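Local coordinates for protein phytase (Debaryomyces castellii, PDB 2GFI) that probably releases phosphate from phytate (inositol hexakisphosphate) by hydrolysis, as a 3-phytase of the histidine acid phosphatase family, at residues M138-A143 against R374-K379; E150-N155 against G178-D183; E229-A234 against D250-L255. All blocks are in the same frame, centred on the assembly; numbering follows the deposited sequence.

Interaction 1. Residues M138-A143 against R374-K379; sequences MKHGIA and RTIIEK
In the alpha/beta part of this histidine acid phosphatase, helix 133-148 packs against strand 374-382 of the mixed sheet, and the join is made by a planar stack of His140 on Arg374. The guanidinium lies flat over one face of the imidazole: the planes are only 4° from parallel and the group centres 3.8 Å apart. Arg374 NH1 sits over the rim of the ring, 3.4 Å from His140 CG, while His140 ND1 lies above the middle of the guanidinium. The rest of the arginine follows the same face, with CD over it, 3.9 Å from the His140 centroid, in a CH-pi contact, and CB 3.5 Å from His140 CE1. The two side chains arrive from opposite directions. On the strand side, a bend at chi3 (69°) turns the end of Arg374 so that its flat group spreads along the imidazole; on the helix side, His140 CG stands anti to the backbone N (chi1 -176°), which swings the ring out toward the strand. Ile376 meets the ring differently: its CD1 comes up at the edge, near the ring plane, 4.3 Å from His140 NE2.

No hydrogen bond links the two segments. The charge of Arg374 is answered by a salt bridge from NH2 to Asp136 OD1, and Gly372 O also accepts from NH2; these two partners should limit how far the guanidinium can turn. The Arg374 side chain lies about 10 Å from that of His70, the predicted nucleophile. Around the pair, Tyr43 makes a cation-pi contact with Arg374, and Phe175 of helix 166-180 meets His140 edge-to-face. Strand 374-382 runs antiparallel between strands 59-69 and 385-392, with Ile376 leaning on Val64 and Leu66.

Interaction 2. Residues E150-N155 against G178-D183; sequences ELFDTN and GFMGDD
One face of the Phe152 ring takes the edge of Phe179, whose CE2 stands over the ring centre, 4.0 Å from Phe152 CG. With the planes at 84° and the centroids 5.4 Å apart, this is a T-shaped pair in which Phe179 supplies the edge and Phe152 the face. Met180 CG also lies at the edge of the Phe179 ring, in its plane. Phe179 CZ reaches as far as the base of the partner, 4.0 Å from Phe152 CB. At the far end of the Phe152 ring comes Met180: its SD lies 3.7 Å from Phe152 CZ, and its CE is just as near to that carbon. The sulfur stands 44° off the ring normal, an oblique Met-aromatic contact. Met180 gets there because its chain bends twice, at chi2 (-55°) and again at chi3, folding sulfur and methyl back toward the loop.

Everything across the contact is apolar, with Leu158 of strand 158-163 touching all three side chains. Past Phe152 the loop makes an Asx turn, Asn155 N giving a hydrogen bond to Asp153 OD1 at 3.1 Å; Asn155 is an N-glycosylation site, though it carries no sugar in this model. Past Met180, Gly181, with positive phi, is the first residue to leave helical angles, and Asp183 N bonds back to Met180 O, 2.9 Å away, across the turn that contains it. Asp182, in that turn, bonds to Gln170 and Tyr174 of the second subunit.

Strand 158-163, helix 166-180 and the parallel strand 189-194 form a beta-alpha-beta crossover, and here the end of its helix packs against the loop leading into its first strand.

Interaction 3. Residues E229-A234 against D250-L255; sequences EYLTKA and DDVSNL
Leu231 presses its CD2 onto the backbone of helix 249-266, 3.7 Å from Ser253 CA, and this is the tight heart of the contact. Its other branch, CD1, lies 4.0 Å from Ser253 CB, so both methyls bear on the same residue. Beside it, Val252 CG1, anti to the backbone N (chi1 176°), meets two side chains of helix 229-241: Leu231 CD2 and Ala234 CB, each 4.0 Å away. The short axes cross almost perpendicularly, at 95°, and approach to 9.2 Å, which confines the touching surface to this small patch. Both helices belong to the helical region, away from the mixed sheet and the predicted active-site residues.

Away from the patch the helices part. Glu229 and Lys233 on one segment and Asp250 on the other are exposed and make no contact across the two segments. Inward, by contrast, Phe275 covers both Ala234 and Val252, and Phe256 lies against Leu231 and Tyr230.

No hydrogen bond passes between the two segments; one between Thr232 OG1 and Glu249 OE2 ties the helices just before the second segment. Because the contact is carried mainly by carbon, its cohesion should come from dispersion and burial of apolar surface.

Overall arrangement
Along the chain, interaction 1 spans the longest stretch, and interactions 2 and 3 follow one another between its two segments. In space the first two are neighbours: their centres lie 13 Å apart, and helices 133-148 and 166-180 touch directly where Ile142 CG1 comes 3.4 Å from Gly178 O. Both belong to the side of the molecule built round the mixed sheet, and both border the second subunit. Interaction 3 stands apart, 37 Å from interaction 1 and 48 Å from interaction 2 between centres, among helices across the chain's centre. The three thus sample a sheet-based region, involved in assembly, and a separate helical region within one phosphatase fold.

Interaction 1. Residues M138-A143 against R374-K379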
loop_
_atom_site.group_PDB
_atom_site.type_symbol
_atom_site.label_atom_id
_atom_site.label_comp_id
_atom_site.label_asym_id
_atom_site.label_seq_id
_atom_site.Cartn_x
_atom_site.Cartn_y
_atom_site.Cartn_z
ATOM N N MET A 138 6.527 -2.507 23.131
ATOM C CA MET A 138 7.589 -3.468 22.838
ATOM C C MET A 138 8.238 -3.220 21.457
ATOM O O MET A 138 9.453 -3.126 21.355
ATOM C CB MET A 138 7.068 -4.906 22.958
ATOM C CG MET A 138 8.165 -5.989 22.929
ATOM S SD MET A 138 7.693 -7.653 23.539
ATOM C CE MET A 138 8.282 -7.532 25.198
ATOM N N LYS A 139 7.444 -3.069 20.403
ATOM C CA LYS A 139 7.988 -2.853 19.041
ATOM C C LYS A 139 8.764 -1.555 18.985
ATOM O O LYS A 139 9.772 -1.461 18.265
ATOM C CB LYS A 139 6.882 -2.798 17.982
ATOM C CG LYS A 139 6.148 -4.065 17.758
ATOM C CD LYS A 139 5.158 -3.880 16.601
ATOM C CE LYS A 139 4.448 -5.182 16.241
ATOM N NZ LYS A 139 3.142 -4.877 15.592
ATOM N N HIS A 140 8.253 -0.546 19.716
ATOM C CA HIS A 140 8.901 0.738 19.821
ATOM C C HIS A 140 10.292 0.583 20.478
ATOM O O HIS A 140 11.275 1.106 19.975
ATOM C CB HIS A 140 8.044 1.752 20.600
ATOM C CG HIS A 140 8.643 3.131 20.640
ATOM N ND1 HIS A 140 8.186 4.124 21.479
ATOM C CD2 HIS A 140 9.690 3.665 19.961
ATOM C CE1 HIS A 140 8.910 5.219 21.303
ATOM N NE2 HIS A 140 9.822 4.973 20.375
ATOM N N GLY A 141 10.360 -0.129 21.593
ATOM C CA GLY A 141 11.622 -0.401 22.258
ATOM C C GLY A 141 12.616 -1.025 21.293
ATOM O O GLY A 141 13.727 -0.563 21.206
ATOM N N ILE A 142 12.207 -2.051 20.544
ATOM C CA ILE A 142 13.076 -2.696 19.571
ATOM C C ILE A 142 13.628 -1.696 18.566
ATOM O O ILE A 142 14.810 -1.668 18.300
ATOM C CB ILE A 142 12.304 -3.803 18.805
ATOM C CG1 ILE A 142 11.840 -4.939 19.735
ATOM C CG2 ILE A 142 13.108 -4.305 17.599
ATOM C CD1 ILE A 142 10.975 -6.047 18.997
ATOM N N ALA A 143 12.739 -0.890 17.999
ATOM C CA ALA A 143 13.052 0.061 16.958
ATOM C C ALA A 143 13.996 1.089 17.517
ATOM O O ALA A 143 14.895 1.588 16.834
ATOM C CB ALA A 143 11.754 0.750 16.461
ATOM N N ARG A 374 5.205 9.360 21.312
ATOM C CA ARG A 374 6.620 9.382 21.529
ATOM C C ARG A 374 7.143 10.754 21.178
ATOM O O ARG A 374 7.002 11.228 20.052
ATOM C CB ARG A 374 7.323 8.265 20.722
ATOM C CG ARG A 374 6.941 8.196 19.237
ATOM C CD ARG A 374 7.027 6.826 18.630
ATOM N NE ARG A 374 5.982 5.995 19.193
ATOM C CZ ARG A 374 5.778 4.711 18.923
ATOM N NH1 ARG A 374 6.566 4.052 18.070
ATOM N NH2 ARG A 374 4.749 4.094 19.495
ATOM N N THR A 375 7.710 11.430 22.156
ATOM C CA THR A 375 8.390 12.661 21.876
ATOM C C THR A 375 9.859 12.361 22.095
ATOM O O THR A 375 10.271 11.931 23.167
ATOM C CB THR A 375 7.861 13.778 22.803
ATOM O OG1 THR A 375 6.664 14.324 22.212
ATOM C CG2 THR A 375 8.865 14.960 22.923
ATOM N N ILE A 376 10.644 12.534 21.048
ATOM C CA ILE A 376 12.061 12.226 21.134
ATOM C C ILE A 376 12.881 13.487 20.841
ATOM O O ILE A 376 12.577 14.231 19.897
ATOM C CB ILE A 376 12.399 11.115 20.147
ATOM C CG1 ILE A 376 11.951 9.751 20.705
ATOM C CG2 ILE A 376 13.881 11.152 19.764
ATOM C CD1 ILE A 376 11.847 8.690 19.618
ATOM N N ILE A 377 13.878 13.736 21.691
ATOM C CA ILE A 377 14.961 14.666 21.393
ATOM C C ILE A 377 16.214 13.887 21.032
ATOM O O ILE A 377 16.661 13.051 21.807
ATOM C CB ILE A 377 15.205 15.577 22.596
ATOM C CG1 ILE A 377 13.872 16.227 23.003
ATOM C CG2 ILE A 377 16.279 16.621 22.253
ATOM C CD1 ILE A 377 13.887 16.954 24.328
ATOM N N GLU A 378 16.744 14.119 19.830
ATOM C CA GLU A 378 18.010 13.536 19.404
ATOM C C GLU A 378 19.022 14.639 19.510
ATOM O O GLU A 378 18.723 15.764 19.173
ATOM C CB GLU A 378 17.998 13.097 17.931
ATOM C CG GLU A 378 16.808 12.259 17.553
ATOM C CD GLU A 378 16.792 11.846 16.103
ATOM O OE1 GLU A 378 17.001 12.706 15.214
ATOM O OE2 GLU A 378 16.552 10.653 15.876
ATOM N N LYS A 379 20.227 14.293 19.939
ATOM C CA LYS A 379 21.324 15.227 20.004
ATOM C C LYS A 379 22.431 14.552 19.254
ATOM O O LYS A 379 22.739 13.409 19.515
ATOM C CB LYS A 379 21.749 15.468 21.458
ATOM C CG LYS A 379 22.962 16.385 21.587
ATOM C CD LYS A 379 23.484 16.364 22.987
ATOM C CE LYS A 379 24.792 17.138 23.076
ATOM N NZ LYS A 379 25.139 17.394 24.496
#

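Interaction 2. Residues E150-N155 against G178-D183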
loop_
_atom_site.group_PDB
_atom_site.type_symbol
_atom_site.label_atom_id
_atom_site.label_comp_id
_atom_site.label_asym_id
_atom_site.label_seq_id
_atom_site.Cartn_x
_atom_site.Cartn_y
_atom_site.Cartn_z
ATOM N N GLU A 150 23.659 2.415 19.592
ATOM C CA GLU A 150 25.098 2.704 19.593
ATOM C C GLU A 150 25.438 3.571 20.808
ATOM O O GLU A 150 26.590 3.598 21.251
ATOM C CB GLU A 150 25.529 3.443 18.324
ATOM C CG GLU A 150 25.092 4.903 18.282
ATOM C CD GLU A 150 25.168 5.474 16.880
ATOM O OE1 GLU A 150 24.489 4.948 15.969
ATOM O OE2 GLU A 150 25.937 6.433 16.682
ATOM N N LEU A 151 24.430 4.280 21.325
ATOM C CA LEU A 151 24.572 5.168 22.477
ATOM C C LEU A 151 24.493 4.380 23.781
ATOM O O LEU A 151 24.730 4.929 24.849
ATOM C CB LEU A 151 23.455 6.211 22.493
ATOM C CG LEU A 151 23.516 7.446 21.598
ATOM C CD1 LEU A 151 22.372 8.390 21.975
ATOM C CD2 LEU A 151 24.857 8.148 21.673
ATOM N N PHE A 152 24.127 3.112 23.700
ATOM C CA PHE A 152 23.950 2.321 24.895
ATOM C C PHE A 152 25.225 1.524 25.136
ATOM O O PHE A 152 25.711 0.825 24.236
ATOM C CB PHE A 152 22.755 1.383 24.748
ATOM C CG PHE A 152 22.488 0.503 25.976
ATOM C CD1 PHE A 152 22.175 1.062 27.214
ATOM C CD2 PHE A 152 22.485 -0.880 25.860
ATOM C CE1 PHE A 152 21.914 0.252 28.310
ATOM C CE2 PHE A 152 22.211 -1.692 26.950
ATOM C CZ PHE A 152 21.931 -1.135 28.171
ATOM N N ASP A 153 25.752 1.656 26.348
ATOM C CA ASP A 153 26.877 0.866 26.819
ATOM C C ASP A 153 26.332 -0.335 27.566
ATOM O O ASP A 153 25.659 -0.172 28.592
ATOM C CB ASP A 153 27.737 1.706 27.777
ATOM C CG ASP A 153 29.135 1.098 28.004
ATOM O OD1 ASP A 153 29.265 -0.150 28.062
ATOM O OD2 ASP A 153 30.165 1.810 28.123
ATOM N N THR A 154 26.618 -1.536 27.076
ATOM C CA THR A 154 26.055 -2.730 27.707
ATOM C C THR A 154 26.678 -3.127 29.060
ATOM O O THR A 154 26.208 -4.080 29.708
ATOM C CB THR A 154 26.043 -3.912 26.737
ATOM O OG1 THR A 154 27.342 -4.089 26.154
ATOM C CG2 THR A 154 25.130 -3.617 25.538
ATOM N N ASN A 155 27.719 -2.401 29.475
ATOM C CA ASN A 155 28.288 -2.543 30.811
ATOM C C ASN A 155 27.492 -1.731 31.816
ATOM O O ASN A 155 27.685 -1.886 33.030
ATOM C CB ASN A 155 29.765 -2.073 30.846
ATOM C CG ASN A 155 30.652 -2.897 29.930
ATOM O OD1 ASN A 155 30.505 -4.129 29.866
ATOM N ND2 ASN A 155 31.567 -2.228 29.192
ATOM N N GLY A 178 11.527 -4.523 24.812
ATOM C CA GLY A 178 11.807 -4.474 23.399
ATOM C C GLY A 178 13.245 -4.006 23.205
ATOM O O GLY A 178 13.975 -4.527 22.363
ATOM N N PHE A 179 13.642 -3.009 24.003
ATOM C CA PHE A 179 14.917 -2.338 23.841
ATOM C C PHE A 179 16.076 -3.283 24.137
ATOM O O PHE A 179 17.049 -3.323 23.395
ATOM C CB PHE A 179 14.973 -1.066 24.715
ATOM C CG PHE A 179 16.285 -0.320 24.627
ATOM C CD1 PHE A 179 16.430 0.766 23.772
ATOM C CD2 PHE A 179 17.390 -0.723 25.385
ATOM C CE1 PHE A 179 17.665 1.432 23.688
ATOM C CE2 PHE A 179 18.594 -0.073 25.307
ATOM C CZ PHE A 179 18.742 1.015 24.469
ATOM N N MET A 180 15.929 -4.068 25.196
ATOM C CA MET A 180 16.995 -4.878 25.758
ATOM C C MET A 180 16.989 -6.260 25.195
ATOM O O MET A 180 17.978 -6.974 25.329
ATOM C CB MET A 180 16.847 -4.979 27.283
ATOM C CG MET A 180 17.156 -3.697 28.040
ATOM S SD MET A 180 18.795 -3.022 27.665
ATOM C CE MET A 180 19.843 -4.211 28.528
ATOM N N GLY A 181 15.877 -6.658 24.578
ATOM C CA GLY A 181 15.750 -8.007 24.050
ATOM C C GLY A 181 16.145 -9.085 25.040
ATOM O O GLY A 181 15.689 -9.048 26.200
ATOM N N ASP A 182 16.984 -10.043 24.613
ATOM C CA ASP A 182 17.347 -11.142 25.519
ATOM C C ASP A 182 18.357 -10.759 26.630
ATOM O O ASP A 182 18.770 -11.608 27.433
ATOM C CB ASP A 182 17.720 -12.425 24.774
ATOM C CG ASP A 182 19.026 -12.301 23.956
ATOM O OD1 ASP A 182 19.667 -11.200 23.911
ATOM O OD2 ASP A 182 19.474 -13.283 23.308
ATOM N N ASP A 183 18.717 -9.481 26.687
ATOM C CA ASP A 183 19.559 -8.942 27.757
ATOM C C ASP A 183 18.750 -8.334 28.889
ATOM O O ASP A 183 19.324 -7.869 29.867
ATOM C CB ASP A 183 20.491 -7.842 27.240
ATOM C CG ASP A 183 21.506 -8.358 26.261
ATOM O OD1 ASP A 183 22.015 -9.487 26.462
ATOM O OD2 ASP A 183 21.859 -7.698 25.260
#

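Interaction 3. Residues E229-A234 against D250-L255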
loop_
_atom_site.group_PDB
_atom_site.type_symbol
_atom_site.label_atom_id
_atom_site.label_comp_id
_atom_site.label_asym_id
_atom_site.label_seq_id
_atom_site.Cartn_x
_atom_site.Cartn_y
_atom_site.Cartn_z
ATOM N N GLU A 229 -23.990 20.737 17.032
ATOM C CA GLU A 229 -25.060 20.459 16.073
ATOM C C GLU A 229 -24.857 19.139 15.346
ATOM O O GLU A 229 -25.810 18.431 15.066
ATOM C CB GLU A 229 -25.197 21.609 15.081
ATOM C CG GLU A 229 -25.393 22.943 15.810
ATOM C CD GLU A 229 -25.292 24.166 14.896
ATOM O OE1 GLU A 229 -26.267 24.324 14.107
ATOM O OE2 GLU A 229 -24.239 24.943 14.988
ATOM N N TYR A 230 -23.610 18.786 15.061
ATOM C CA TYR A 230 -23.330 17.546 14.358
ATOM C C TYR A 230 -23.806 16.360 15.200
ATOM O O TYR A 230 -24.166 15.335 14.664
ATOM C CB TYR A 230 -21.833 17.445 14.016
ATOM C CG TYR A 230 -20.944 17.119 15.183
ATOM C CD1 TYR A 230 -20.613 15.802 15.474
ATOM C CD2 TYR A 230 -20.419 18.123 15.996
ATOM C CE1 TYR A 230 -19.774 15.492 16.548
ATOM C CE2 TYR A 230 -19.571 17.821 17.064
ATOM C CZ TYR A 230 -19.274 16.497 17.337
ATOM O OH TYR A 230 -18.486 16.152 18.412
ATOM N N LEU A 231 -23.809 16.515 16.523
ATOM C CA LEU A 231 -24.288 15.470 17.440
ATOM C C LEU A 231 -25.785 15.274 17.278
ATOM O O LEU A 231 -26.266 14.143 17.157
ATOM C CB LEU A 231 -23.919 15.768 18.889
ATOM C CG LEU A 231 -22.407 15.766 19.188
ATOM C CD1 LEU A 231 -22.190 16.375 20.561
ATOM C CD2 LEU A 231 -21.785 14.362 19.090
ATOM N N THR A 232 -26.509 16.383 17.207
ATOM C CA THR A 232 -27.937 16.349 16.996
ATOM C C THR A 232 -28.271 15.710 15.666
ATOM O O THR A 232 -29.191 14.881 15.583
ATOM C CB THR A 232 -28.460 17.742 17.047
ATOM O OG1 THR A 232 -28.102 18.297 18.318
ATOM C CG2 THR A 232 -29.995 17.734 17.042
ATOM N N LYS A 233 -27.511 16.062 14.631
ATOM C CA LYS A 233 -27.770 15.508 13.322
ATOM C C LYS A 233 -27.485 14.025 13.333
ATOM O O LYS A 233 -28.253 13.254 12.769
ATOM C CB LYS A 233 -26.950 16.201 12.232
ATOM C CG LYS A 233 -27.293 17.686 12.047
ATOM C CD LYS A 233 -26.302 18.355 11.100
ATOM C CE LYS A 233 -26.898 19.586 10.448
ATOM N NZ LYS A 233 -26.842 20.737 11.402
ATOM N N ALA A 234 -26.402 13.621 13.994
ATOM C CA ALA A 234 -26.056 12.206 14.018
ATOM C C ALA A 234 -27.195 11.462 14.731
ATOM O O ALA A 234 -27.761 10.536 14.170
ATOM C CB ALA A 234 -24.724 11.987 14.701
ATOM N N ASP A 250 -25.004 13.697 24.221
ATOM C CA ASP A 250 -23.971 13.238 25.139
ATOM C C ASP A 250 -23.578 11.791 24.915
ATOM O O ASP A 250 -22.405 11.479 24.938
ATOM C CB ASP A 250 -24.438 13.373 26.616
ATOM C CG ASP A 250 -23.334 12.963 27.647
ATOM O OD1 ASP A 250 -22.214 13.570 27.550
ATOM O OD2 ASP A 250 -23.488 12.081 28.598
ATOM N N ASP A 251 -24.564 10.913 24.776
ATOM C CA ASP A 251 -24.348 9.510 24.435
ATOM C C ASP A 251 -23.600 9.343 23.118
ATOM O O ASP A 251 -22.600 8.644 23.064
ATOM C CB ASP A 251 -25.690 8.777 24.369
ATOM C CG ASP A 251 -26.393 8.741 25.731
ATOM O OD1 ASP A 251 -25.700 8.915 26.774
ATOM O OD2 ASP A 251 -27.620 8.566 25.859
ATOM N N VAL A 252 -24.107 10.008 22.082
ATOM C CA VAL A 252 -23.547 10.014 20.756
ATOM C C VAL A 252 -22.097 10.514 20.826
ATOM O O VAL A 252 -21.216 9.911 20.261
ATOM C CB VAL A 252 -24.387 10.877 19.791
ATOM C CG1 VAL A 252 -23.724 10.945 18.402
ATOM C CG2 VAL A 252 -25.822 10.338 19.679
ATOM N N SER A 253 -21.862 11.582 21.554
ATOM C CA SER A 253 -20.525 12.091 21.726
ATOM C C SER A 253 -19.564 11.051 22.322
ATOM O O SER A 253 -18.418 10.982 21.940
ATOM C CB SER A 253 -20.571 13.293 22.626
ATOM O OG SER A 253 -19.278 13.855 22.679
ATOM N N ASN A 254 -20.069 10.232 23.239
ATOM C CA ASN A 254 -19.324 9.150 23.859
ATOM C C ASN A 254 -19.107 7.962 22.946
ATOM O O ASN A 254 -18.232 7.130 23.154
ATOM C CB ASN A 254 -20.058 8.724 25.136
ATOM C CG ASN A 254 -19.815 9.688 26.267
ATOM O OD1 ASN A 254 -20.677 9.919 27.123
ATOM N ND2 ASN A 254 -18.635 10.274 26.270
ATOM N N LEU A 255 -19.866 7.898 21.877
ATOM C CA LEU A 255 -19.745 6.765 21.003
ATOM C C LEU A 255 -18.492 6.901 20.142
ATOM O O LEU A 255 -17.981 5.909 19.621
ATOM C CB LEU A 255 -21.019 6.594 20.175
ATOM C CG LEU A 255 -22.258 6.113 20.899
ATOM C CD1 LEU A 255 -23.454 5.966 19.880
ATOM C CD2 LEU A 255 -21.937 4.807 21.586
#